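Local coordinates for protein chitosanase (Bacillus subtilis subsp. subtilis str. 168, PDB 7C6C) that hydrolyses internal beta-(1->4) linkages between D-glucosamine units of partly acetylated chitosan, as a secreted glycoside hydrolase of family 46, at residues A[54-58]-A[73-77]. Residues are numbered along the deposited sequence; the frame is centred on the assembly and turned at random.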
loop_
_atom_site.group_PDB
_atom_site.type_symbol
_atom_site.label_atom_id
_atom_site.label_comp_id
_atom_site.label_asym_id
_atom_site.label_seq_id
_atom_site.Cartn_x
_atom_site.Cartn_y
_atom_site.Cartn_z
ATOM N N LEU A 54 6.324 5.860 12.350
ATOM C CA LEU A 54 7.017 5.656 13.616
ATOM C C LEU A 54 7.801 4.349 13.596
ATOM O O LEU A 54 8.969 4.308 13.990
ATOM C CB LEU A 54 6.005 5.678 14.765
ATOM C CG LEU A 54 6.502 5.152 16.112
ATOM C CD1 LEU A 54 7.585 6.046 16.715
ATOM C CD2 LEU A 54 5.331 5.001 17.062
ATOM N N GLU A 55 7.178 3.267 13.117
ATOM C CA GLU A 55 7.865 1.977 13.091
ATOM C C GLU A 55 9.108 2.021 12.214
ATOM O O GLU A 55 10.145 1.461 12.584
ATOM C CB GLU A 55 6.926 0.849 12.656
ATOM C CG GLU A 55 5.806 0.590 13.653
ATOM C CD GLU A 55 5.190 -0.776 13.501
ATOM O OE1 GLU A 55 5.943 -1.764 13.436
ATOM O OE2 GLU A 55 3.948 -0.861 13.445
ATOM N N VAL A 56 9.034 2.685 11.054
ATOM C CA VAL A 56 10.227 2.832 10.226
ATOM C C VAL A 56 11.346 3.501 11.014
ATOM O O VAL A 56 12.493 3.041 11.007
ATOM C CB VAL A 56 9.911 3.591 8.926
ATOM C CG1 VAL A 56 11.206 3.875 8.171
ATOM C CG2 VAL A 56 8.949 2.795 8.075
ATOM N N VAL A 57 11.031 4.602 11.699
ATOM C CA VAL A 57 12.070 5.330 12.419
ATOM C C VAL A 57 12.594 4.513 13.597
ATOM O O VAL A 57 13.794 4.536 13.883
ATOM C CB VAL A 57 11.594 6.744 12.811
ATOM C CG1 VAL A 57 12.682 7.478 13.570
ATOM C CG2 VAL A 57 11.189 7.529 11.562
ATOM N N GLU A 58 11.726 3.744 14.269
ATOM C CA GLU A 58 12.192 2.863 15.344
ATOM C C GLU A 58 13.174 1.827 14.817
ATOM O O GLU A 58 14.230 1.586 15.421
ATOM C CB GLU A 58 11.006 2.129 15.970
ATOM C CG GLU A 58 10.057 2.962 16.792
ATOM C CD GLU A 58 8.756 2.207 17.059
ATOM O OE1 GLU A 58 8.468 1.225 16.328
ATOM O OE2 GLU A 58 8.003 2.591 17.981
ATOM N N LEU A 73 11.393 10.893 17.267
ATOM C CA LEU A 73 10.652 9.788 17.878
ATOM C C LEU A 73 9.614 10.238 18.897
ATOM O O LEU A 73 8.493 9.703 18.870
ATOM C CB LEU A 73 11.607 8.740 18.460
ATOM C CG LEU A 73 12.256 7.817 17.432
ATOM C CD1 LEU A 73 13.380 7.015 18.057
ATOM C CD2 LEU A 73 11.218 6.890 16.815
ATOM N N PRO A 74 9.897 11.164 19.822
ATOM C CA PRO A 74 8.846 11.527 20.792
ATOM C C PRO A 74 7.593 12.073 20.130
ATOM O O PRO A 74 6.476 11.692 20.505
ATOM C CB PRO A 74 9.544 12.545 21.706
ATOM C CG PRO A 74 11.003 12.161 21.634
ATOM C CD PRO A 74 11.203 11.742 20.192
ATOM N N GLU A 75 7.747 12.943 19.126
ATOM C CA GLU A 75 6.573 13.465 18.440
ATOM C C GLU A 75 5.899 12.387 17.595
ATOM O O GLU A 75 4.669 12.275 17.594
ATOM C CB GLU A 75 6.940 14.678 17.589
ATOM C CG GLU A 75 5.771 15.271 16.808
ATOM C CD GLU A 75 4.690 15.904 17.679
ATOM O OE1 GLU A 75 4.882 16.079 18.903
ATOM O OE2 GLU A 75 3.635 16.258 17.122
ATOM N N LEU A 76 6.677 11.580 16.865
ATOM C CA LEU A 76 6.070 10.499 16.095
ATOM C C LEU A 76 5.288 9.560 17.003
ATOM O O LEU A 76 4.217 9.065 16.631
ATOM C CB LEU A 76 7.137 9.725 15.327
ATOM C CG LEU A 76 7.826 10.508 14.211
ATOM C CD1 LEU A 76 9.064 9.750 13.755
ATOM C CD2 LEU A 76 6.871 10.760 13.024
ATOM N N ARG A 77 5.809 9.301 18.203
ATOM C CA ARG A 77 5.112 8.433 19.146
ATOM C C ARG A 77 3.798 9.059 19.599
ATOM O O ARG A 77 2.755 8.388 19.646
ATOM C CB ARG A 77 6.027 8.134 20.334
ATOM C CG ARG A 77 5.546 6.993 21.198
ATOM C CD ARG A 77 6.361 6.856 22.487
ATOM N NE ARG A 77 7.800 6.882 22.236
ATOM C CZ ARG A 77 8.495 5.846 21.777
ATOM N NH1 ARG A 77 7.890 4.685 21.538
ATOM N NH2 ARG A 77 9.805 5.972 21.562
HETATM O O HOH W 1 8.926 2.189 20.483
#
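The carboxylate oxygen OE2 of E58 accepts a 2.7 Å hydrogen bond from a water, whose oxygen in turn takes an N-H of the R77 guanidinium, 2.9 Å from NH1 and in the plane of that group at its edge. Directly, E58 OE2 and R77 NH1 stay 4.1 Å apart; at that distance, and with the carboxylate oxygen well out of the guanidinium plane, the pair is no salt bridge, though the opposite charges probably favour each other. R77 starts with CG anti to the backbone N (chi1 -166°) and bends at chi3, which swings NH1 toward the water.

Beneath this polar bridge the helices 52-63 and 73-82 pack through aliphatic branches, their short segments running nearly antiparallel at 150° with axes 10.0 Å apart. Methyl CD2 of L73 does much of the joining: it lies 3.6 Å from V57 CG1 and 3.7 Å from L54 CD1, and it also reaches the CG of E58. The L73 and L54 side chains cross at about a right angle, whereas L54 runs past L76 in the opposite sense, its CD1 meeting L76 CB. Deeper in, V57 CG2 rests 3.8 Å from L76 CD1.

V57 also touches L69 in the linking loop, and L76 reaches F93 of helix 93-99, while V56 turns to helix 104-128. The contact thus joins two successive helices of the family 46 fold, away from E19 and D35, the probable proton donor and nucleophile. Its chemistry implies that apolar packing carries the interface, with a water-bridged pair of opposite charges beside it, at the more exposed side.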